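Local coordinates for protein UDP-N-Acetylenolpyruvylglucosamine Reductase (Thermus caldophilus, PDB 2GQT) that probably reduces UDP-N-acetylenolpyruvylglucosamine to UDP-N-acetylmuramate with NADPH, using bound FAD, in a step of bacterial cell wall formation, at residues A[41-46]-A[58-63]; A[7-12]-A[23-28]. All blocks are in the same frame, centred on the assembly; numbering follows the deposited sequence.

Contact 1. Residues A[41-46]-A[58-63]. With FAD (flavin-adenine dinucleotide), chain C.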
loop_
_atom_site.group_PDB
_atom_site.type_symbol
_atom_site.label_atom_id
_atom_site.label_comp_id
_atom_site.label_asym_id
_atom_site.label_seq_id
_atom_site.Cartn_x
_atom_site.Cartn_y
_atom_site.Cartn_z
ATOM N N PRO A 41 21.618 -3.276 -5.187
ATOM C CA PRO A 41 20.666 -2.827 -4.163
ATOM C C PRO A 41 19.399 -2.209 -4.754
ATOM O O PRO A 41 19.473 -1.379 -5.657
ATOM C CB PRO A 41 21.460 -1.775 -3.385
ATOM C CG PRO A 41 22.882 -2.224 -3.516
ATOM C CD PRO A 41 22.998 -2.847 -4.873
ATOM N N TYR A 42 18.252 -2.627 -4.229
ATOM C CA TYR A 42 16.959 -2.264 -4.798
ATOM C C TYR A 42 15.920 -2.059 -3.708
ATOM O O TYR A 42 16.081 -2.532 -2.574
ATOM C CB TYR A 42 16.473 -3.355 -5.768
ATOM C CG TYR A 42 16.316 -4.711 -5.112
ATOM C CD1 TYR A 42 15.126 -5.071 -4.465
ATOM C CD2 TYR A 42 17.371 -5.624 -5.108
ATOM C CE1 TYR A 42 14.995 -6.303 -3.843
ATOM C CE2 TYR A 42 17.248 -6.858 -4.495
ATOM C CZ TYR A 42 16.059 -7.195 -3.859
ATOM O OH TYR A 42 15.943 -8.426 -3.255
ATOM N N ARG A 43 14.858 -1.345 -4.078
ATOM C CA ARG A 43 13.612 -1.269 -3.329
ATOM C C ARG A 43 12.500 -1.644 -4.305
ATOM O O ARG A 43 12.682 -1.534 -5.518
ATOM C CB ARG A 43 13.368 0.155 -2.836
ATOM C CG ARG A 43 14.448 0.720 -1.927
ATOM C CD ARG A 43 14.121 2.149 -1.566
ATOM N NE ARG A 43 15.232 2.805 -0.889
ATOM C CZ ARG A 43 15.251 3.127 0.399
ATOM N NH1 ARG A 43 14.211 2.871 1.185
ATOM N NH2 ARG A 43 16.322 3.722 0.897
ATOM N N VAL A 44 11.357 -2.090 -3.792
ATOM C CA VAL A 44 10.200 -2.365 -4.643
ATOM C C VAL A 44 9.134 -1.305 -4.397
ATOM O O VAL A 44 8.793 -0.980 -3.251
ATOM C CB VAL A 44 9.604 -3.772 -4.406
ATOM C CG1 VAL A 44 8.483 -4.063 -5.403
ATOM C CG2 VAL A 44 10.676 -4.826 -4.505
ATOM N N LEU A 45 8.622 -0.750 -5.487
ATOM C CA LEU A 45 7.536 0.209 -5.426
ATOM C C LEU A 45 6.246 -0.445 -5.888
ATOM O O LEU A 45 6.199 -1.011 -6.994
ATOM C CB LEU A 45 7.862 1.412 -6.313
ATOM C CG LEU A 45 6.798 2.482 -6.548
ATOM C CD1 LEU A 45 6.489 3.259 -5.272
ATOM C CD2 LEU A 45 7.258 3.397 -7.670
ATOM N N GLY A 46 5.209 -0.372 -5.052
ATOM C CA GLY A 46 3.870 -0.822 -5.437
ATOM C C GLY A 46 3.101 0.376 -5.962
ATOM O O GLY A 46 3.609 1.131 -6.790
ATOM N N VAL A 58 15.749 8.512 -3.476
ATOM C CA VAL A 58 16.509 7.332 -3.031
ATOM C C VAL A 58 17.580 6.950 -4.052
ATOM O O VAL A 58 17.392 7.165 -5.251
ATOM C CB VAL A 58 15.597 6.100 -2.749
ATOM C CG1 VAL A 58 14.564 6.411 -1.671
ATOM C CG2 VAL A 58 14.905 5.616 -4.024
ATOM N N PRO A 59 18.719 6.402 -3.581
ATOM C CA PRO A 59 19.791 6.024 -4.501
ATOM C C PRO A 59 19.693 4.619 -5.107
ATOM O O PRO A 59 20.348 4.346 -6.117
ATOM C CB PRO A 59 21.045 6.137 -3.626
ATOM C CG PRO A 59 20.567 5.752 -2.273
ATOM C CD PRO A 59 19.108 6.183 -2.173
ATOM N N GLU A 60 18.882 3.747 -4.511
ATOM C CA GLU A 60 18.785 2.362 -4.962
ATOM C C GLU A 60 17.947 2.256 -6.233
ATOM O O GLU A 60 17.218 3.188 -6.592
ATOM C CB GLU A 60 18.177 1.465 -3.877
ATOM C CG GLU A 60 18.971 1.385 -2.578
ATOM C CD GLU A 60 18.676 2.517 -1.614
ATOM O OE1 GLU A 60 17.709 3.281 -1.830
ATOM O OE2 GLU A 60 19.427 2.641 -0.621
ATOM N N ARG A 61 18.057 1.116 -6.909
ATOM C CA ARG A 61 17.156 0.799 -8.005
ATOM C C ARG A 61 15.760 0.644 -7.417
ATOM O O ARG A 61 15.586 -0.056 -6.421
ATOM C CB ARG A 61 17.576 -0.496 -8.681
ATOM C CG ARG A 61 18.951 -0.445 -9.321
ATOM C CD ARG A 61 19.251 -1.765 -9.987
ATOM N NE ARG A 61 20.531 -1.736 -10.690
ATOM C CZ ARG A 61 21.035 -2.761 -11.371
ATOM N NH1 ARG A 61 20.377 -3.912 -11.441
ATOM N NH2 ARG A 61 22.205 -2.631 -11.984
ATOM N N VAL A 62 14.787 1.330 -8.009
ATOM C CA VAL A 62 13.399 1.200 -7.575
ATOM C C VAL A 62 12.671 0.354 -8.617
ATOM O O VAL A 62 12.566 0.745 -9.778
ATOM C CB VAL A 62 12.731 2.579 -7.368
ATOM C CG1 VAL A 62 11.285 2.407 -6.956
ATOM C CG2 VAL A 62 13.473 3.361 -6.293
ATOM N N ILE A 63 12.205 -0.818 -8.201
ATOM C CA ILE A 63 11.617 -1.803 -9.095
ATOM C C ILE A 63 10.092 -1.741 -9.063
ATOM O O ILE A 63 9.480 -1.741 -7.985
ATOM C CB ILE A 63 12.086 -3.223 -8.728
ATOM C CG1 ILE A 63 13.604 -3.348 -8.907
ATOM C CG2 ILE A 63 11.362 -4.269 -9.564
ATOM C CD1 ILE A 63 14.184 -4.639 -8.391
HETATM P PA FAD C . 3.697 0.974 -1.547
HETATM O O1A FAD C . 3.218 2.146 -0.798
HETATM O O2A FAD C . 4.180 1.125 -2.938
HETATM O O5B FAD C . 4.831 0.214 -0.739
HETATM C C5B FAD C . 4.626 -0.083 0.648
HETATM C C4B FAD C . 5.647 -1.098 1.113
HETATM O O4B FAD C . 5.418 -2.336 0.410
HETATM C C3B FAD C . 7.105 -0.705 0.830
HETATM O O3B FAD C . 7.914 -1.266 1.864
HETATM C C2B FAD C . 7.377 -1.406 -0.495
HETATM O O2B FAD C . 8.767 -1.665 -0.692
HETATM C C1B FAD C . 6.634 -2.708 -0.286
HETATM N N9A FAD C . 6.245 -3.424 -1.519
HETATM C C8A FAD C . 5.454 -2.964 -2.501
HETATM N N7A FAD C . 5.318 -3.915 -3.429
HETATM C C5A FAD C . 6.000 -4.992 -3.023
HETATM C C6A FAD C . 6.252 -6.262 -3.554
HETATM N N6A FAD C . 5.738 -6.678 -4.719
HETATM N N1A FAD C . 7.025 -7.111 -2.846
HETATM C C2A FAD C . 7.563 -6.746 -1.674
HETATM N N3A FAD C . 7.370 -5.547 -1.132
HETATM C C4A FAD C . 6.598 -4.671 -1.805
HETATM N N1 FAD C . -3.885 0.368 4.495
HETATM C C2 FAD C . -4.590 -0.574 5.214
HETATM O O2 FAD C . -3.997 -1.502 5.744
HETATM N N3 FAD C . -5.969 -0.449 5.358
HETATM C C4 FAD C . -6.673 0.595 4.770
HETATM O O4 FAD C . -7.898 0.666 4.911
HETATM C C4X FAD C . -5.953 1.536 4.037
HETATM N N5 FAD C . -6.616 2.605 3.440
HETATM C C5X FAD C . -5.893 3.508 2.650
HETATM C C6 FAD C . -6.576 4.536 2.000
HETATM C C7 FAD C . -5.894 5.444 1.196
HETATM C C7M FAD C . -6.669 6.558 0.482
HETATM C C8 FAD C . -4.508 5.321 1.054
HETATM C C8M FAD C . -3.735 6.317 0.177
HETATM C C9 FAD C . -3.825 4.300 1.710
HETATM C C9A FAD C . -4.504 3.384 2.513
HETATM N N10 FAD C . -3.828 2.349 3.180
HETATM C C10 FAD C . -4.565 1.417 3.907
HETATM C "C1'" FAD C . -2.347 2.228 3.155
HETATM C "C2'" FAD C . -1.840 1.464 1.922
HETATM O "O2'" FAD C . -2.841 1.443 0.885
HETATM C "C3'" FAD C . -1.454 0.020 2.247
HETATM O "O3'" FAD C . -0.382 0.008 3.199
HETATM C "C4'" FAD C . -1.067 -0.764 0.986
HETATM O "O4'" FAD C . -0.932 -2.148 1.315
HETATM C "C5'" FAD C . 0.227 -0.276 0.338
HETATM O "O5'" FAD C . 0.342 -0.952 -0.914
HETATM P P FAD C . 1.096 -0.239 -2.127
HETATM O O1P FAD C . 1.089 -1.200 -3.246
HETATM O O2P FAD C . 0.602 1.137 -2.346
HETATM O O3P FAD C . 2.580 -0.205 -1.511
HETATM O O HOH W 1 18.900 4.683 1.065
#
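Arg43 reaches across to Glu60 in a salt bridge that shows how a side-chain ion pair can flank a strand pairing. Arg43 NE lies 2.7 Å from Glu60 OE1, which sits in the guanidinium plane; the carboxylate, by contrast, is met from above its own plane, and the two flat groups are turned 65° apart. The same oxygen also takes a weak bond from Arg43 NH2, while a water accepts weakly from NH2 and donates to Glu60 OE2. An extended chain from CG to NE carries the guanidinium this far, whereas Glu60 bends at chi2 (84°) to bring its carboxylate round. Val58 CG1 lies over one face of the guanidinium, 3.7 Å from Arg43 NE and offset toward the rim. Arg43 has further partners in the carbonyl of Pro268, bonded to NH2, and in Trp267, through a cation-pi contact.

The backbones run parallel, Tyr42 beside Arg61, Arg43 beside Val62 and Val44 beside Ile63. Arg43 bonds to the residues flanking Val62, its N to Arg61 O and its O receiving Ile63 N, both at 2.8 Å. Arg61 N to Pro41 O and Leu45 N to Ile63 O extend the pattern at the two ends. Strand 42-44 forms one edge of a mixed four-stranded sheet in the FAD-binding domain, beside strand 61-65, and its end meets the cofactor: FAD O2B donates to Val44 O at 2.6 Å, and Gly46 brings its backbone N up to the phosphate, binding oxygen O2A.

Apolar contacts occupy both faces. Ile63 CD1 approaches Tyr42 CB to 3.7 Å and meets its ring obliquely, the hydroxyl beyond bonding to Gly159 O; on the Arg43 face, Leu45 CB touches Val62 CG1 at 3.6 Å.

Contact 2. Residues A[7-12]-A[23-28]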
loop_
_atom_site.group_PDB
_atom_site.type_symbol
_atom_site.label_atom_id
_atom_site.label_comp_id
_atom_site.label_asym_id
_atom_site.label_seq_id
_atom_site.Cartn_x
_atom_site.Cartn_y
_atom_site.Cartn_z
ATOM N N GLU A 7 14.450 4.377 -16.142
ATOM C CA GLU A 7 14.381 5.818 -16.312
ATOM C C GLU A 7 14.401 6.579 -14.998
ATOM O O GLU A 7 13.924 6.093 -13.964
ATOM C CB GLU A 7 13.188 6.232 -17.199
ATOM C CG GLU A 7 11.877 6.504 -16.511
ATOM C CD GLU A 7 10.924 7.321 -17.383
ATOM O OE1 GLU A 7 9.699 7.141 -17.249
ATOM O OE2 GLU A 7 11.393 8.154 -18.190
ATOM N N ARG A 8 14.964 7.781 -15.066
ATOM C CA ARG A 8 14.988 8.718 -13.954
ATOM C C ARG A 8 13.621 9.346 -13.800
ATOM O O ARG A 8 13.089 9.915 -14.751
ATOM C CB ARG A 8 15.996 9.835 -14.238
ATOM C CG ARG A 8 17.418 9.375 -14.535
ATOM C CD ARG A 8 18.097 8.802 -13.309
ATOM N NE ARG A 8 18.182 9.771 -12.215
ATOM C CZ ARG A 8 18.726 9.519 -11.027
ATOM N NH1 ARG A 8 19.243 8.326 -10.771
ATOM N NH2 ARG A 8 18.754 10.466 -10.095
ATOM N N VAL A 9 13.048 9.246 -12.602
ATOM C CA VAL A 9 11.737 9.830 -12.326
ATOM C C VAL A 9 11.790 10.646 -11.037
ATOM O O VAL A 9 12.778 10.599 -10.310
ATOM C CB VAL A 9 10.627 8.743 -12.218
ATOM C CG1 VAL A 9 10.590 7.884 -13.473
ATOM C CG2 VAL A 9 10.818 7.871 -10.966
ATOM N N LEU A 10 10.724 11.392 -10.767
ATOM C CA LEU A 10 10.506 11.978 -9.448
ATOM C C LEU A 10 9.420 11.155 -8.766
ATOM O O LEU A 10 8.330 10.986 -9.319
ATOM C CB LEU A 10 10.068 13.437 -9.566
ATOM C CG LEU A 10 11.113 14.404 -10.140
ATOM C CD1 LEU A 10 10.504 15.776 -10.363
ATOM C CD2 LEU A 10 12.348 14.496 -9.241
ATOM N N LEU A 11 9.707 10.643 -7.571
ATOM C CA LEU A 11 8.750 9.762 -6.897
ATOM C C LEU A 11 7.463 10.461 -6.446
ATOM O O LEU A 11 6.472 9.787 -6.145
ATOM C CB LEU A 11 9.415 8.956 -5.774
ATOM C CG LEU A 11 10.356 7.839 -6.254
ATOM C CD1 LEU A 11 11.112 7.189 -5.098
ATOM C CD2 LEU A 11 9.626 6.771 -7.074
ATOM N N LYS A 12 7.450 11.795 -6.460
ATOM C CA LYS A 12 6.219 12.557 -6.257
ATOM C C LYS A 12 5.131 12.139 -7.245
ATOM O O LYS A 12 3.942 12.235 -6.939
ATOM C CB LYS A 12 6.468 14.068 -6.367
ATOM C CG LYS A 12 6.735 14.585 -7.796
ATOM C CD LYS A 12 6.853 16.118 -7.873
ATOM C CE LYS A 12 6.993 16.625 -9.318
ATOM N NZ LYS A 12 5.737 16.524 -10.123
ATOM N N ALA A 23 14.613 9.200 -8.388
ATOM C CA ALA A 23 14.938 7.786 -8.280
ATOM C C ALA A 23 15.081 7.179 -9.667
ATOM O O ALA A 23 14.500 7.677 -10.644
ATOM C CB ALA A 23 13.872 7.036 -7.485
ATOM N N GLU A 24 15.860 6.105 -9.736
ATOM C CA GLU A 24 16.026 5.338 -10.959
ATOM C C GLU A 24 15.031 4.188 -10.940
ATOM O O GLU A 24 15.170 3.250 -10.154
ATOM C CB GLU A 24 17.454 4.815 -11.059
ATOM C CG GLU A 24 17.759 4.070 -12.340
ATOM C CD GLU A 24 19.198 3.596 -12.387
ATOM O OE1 GLU A 24 19.455 2.431 -12.034
ATOM O OE2 GLU A 24 20.077 4.399 -12.747
ATOM N N LEU A 25 14.034 4.274 -11.817
ATOM C CA LEU A 25 12.940 3.316 -11.847
ATOM C C LEU A 25 13.183 2.227 -12.884
ATOM O O LEU A 25 13.335 2.517 -14.066
ATOM C CB LEU A 25 11.620 4.037 -12.127
ATOM C CG LEU A 25 10.318 3.242 -12.029
ATOM C CD1 LEU A 25 10.053 2.814 -10.592
ATOM C CD2 LEU A 25 9.182 4.097 -12.547
ATOM N N TRP A 26 13.173 0.978 -12.430
ATOM C CA TRP A 26 13.285 -0.203 -13.279
ATOM C C TRP A 26 11.918 -0.870 -13.391
ATOM O O TRP A 26 11.394 -1.368 -12.397
ATOM C CB TRP A 26 14.267 -1.189 -12.638
ATOM C CG TRP A 26 15.688 -0.740 -12.678
ATOM C CD1 TRP A 26 16.214 0.382 -12.115
ATOM C CD2 TRP A 26 16.773 -1.415 -13.322
ATOM N NE1 TRP A 26 17.566 0.460 -12.384
ATOM C CE2 TRP A 26 17.931 -0.635 -13.119
ATOM C CE3 TRP A 26 16.878 -2.603 -14.053
ATOM C CZ2 TRP A 26 19.181 -1.004 -13.626
ATOM C CZ3 TRP A 26 18.122 -2.969 -14.559
ATOM C CH2 TRP A 26 19.254 -2.174 -14.339
ATOM N N THR A 27 11.332 -0.874 -14.588
ATOM C CA THR A 27 10.037 -1.516 -14.804
ATOM C C THR A 27 10.280 -2.901 -15.389
ATOM O O THR A 27 10.779 -3.034 -16.510
ATOM C CB THR A 27 9.121 -0.657 -15.704
ATOM O OG1 THR A 27 8.970 0.637 -15.114
ATOM C CG2 THR A 27 7.748 -1.293 -15.839
ATOM N N VAL A 28 9.957 -3.917 -14.595
ATOM C CA VAL A 28 10.257 -5.322 -14.879
ATOM C C VAL A 28 9.012 -6.023 -15.412
ATOM O O VAL A 28 7.954 -5.927 -14.802
ATOM C CB VAL A 28 10.729 -6.035 -13.570
ATOM C CG1 VAL A 28 10.715 -7.550 -13.726
ATOM C CG2 VAL A 28 12.117 -5.541 -13.162
#
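Val9 and Ala23 form a hydrogen-bonded antiparallel pair, joined by Val9 N to Ala23 O at 2.9 Å and by Ala23 N to Val9 O. Two residues along, Glu7 and Leu25 repeat the arrangement, again with one bond in each direction, so that strands 5-10 and 22-28 make a beta hairpin. The tight part is on the apolar face, where Leu11, in the 3-10 turn after the first strand, sets CD1 3.7 Å from Ala23 CB. Val9 CG2 makes a slightly wider contact, 4.1 Å from Leu25 CB. Tyr14 and Val62 add to the packing on this face.

On the opposite face the side chains of Arg8 and Glu24, a non-hydrogen-bonded pair, meet more loosely. Arg8 folds back, bent at chi2 (-70°) and chi3 (-60°), and places a guanidinium face over Glu24 N; Arg8 NH1 comes no nearer than 4.5 Å to Glu24 OE2, beyond a salt bridge. Arg8 lies on the solvent side, while Ala23 and Leu25 are buried. Glu24 OE1 instead accepts Trp26 NE1 at 2.8 Å, from the anti side and nearly in the indole plane. The chemistry implies that backbone bonds and apolar contacts hold the hairpin, with charge attraction between Arg8 and Glu24 probably a minor addition.

Contacts 1 and 2 are the two outer pairings of one four-stranded mixed sheet, whose order across is 5-10, 22-28, 61-65, 42-44, and are joined by the pairing of 22-28 with 61-65. Both strands of contact 2 precede those of contact 1 in the sequence, yet the centres lie only about 8 Å apart because strand 61-65 inserts between 22-28 and 42-44. Val62 joins them: its N and O pair with Glu24 O and Trp26 N in probable hydrogen bonds, while Arg61 packs on the Trp26 ring. The sheet therefore runs from a hairpin at one margin to a cofactor-binding strand at the other, linking contact 2 to the FAD-binding backbone of contact 1.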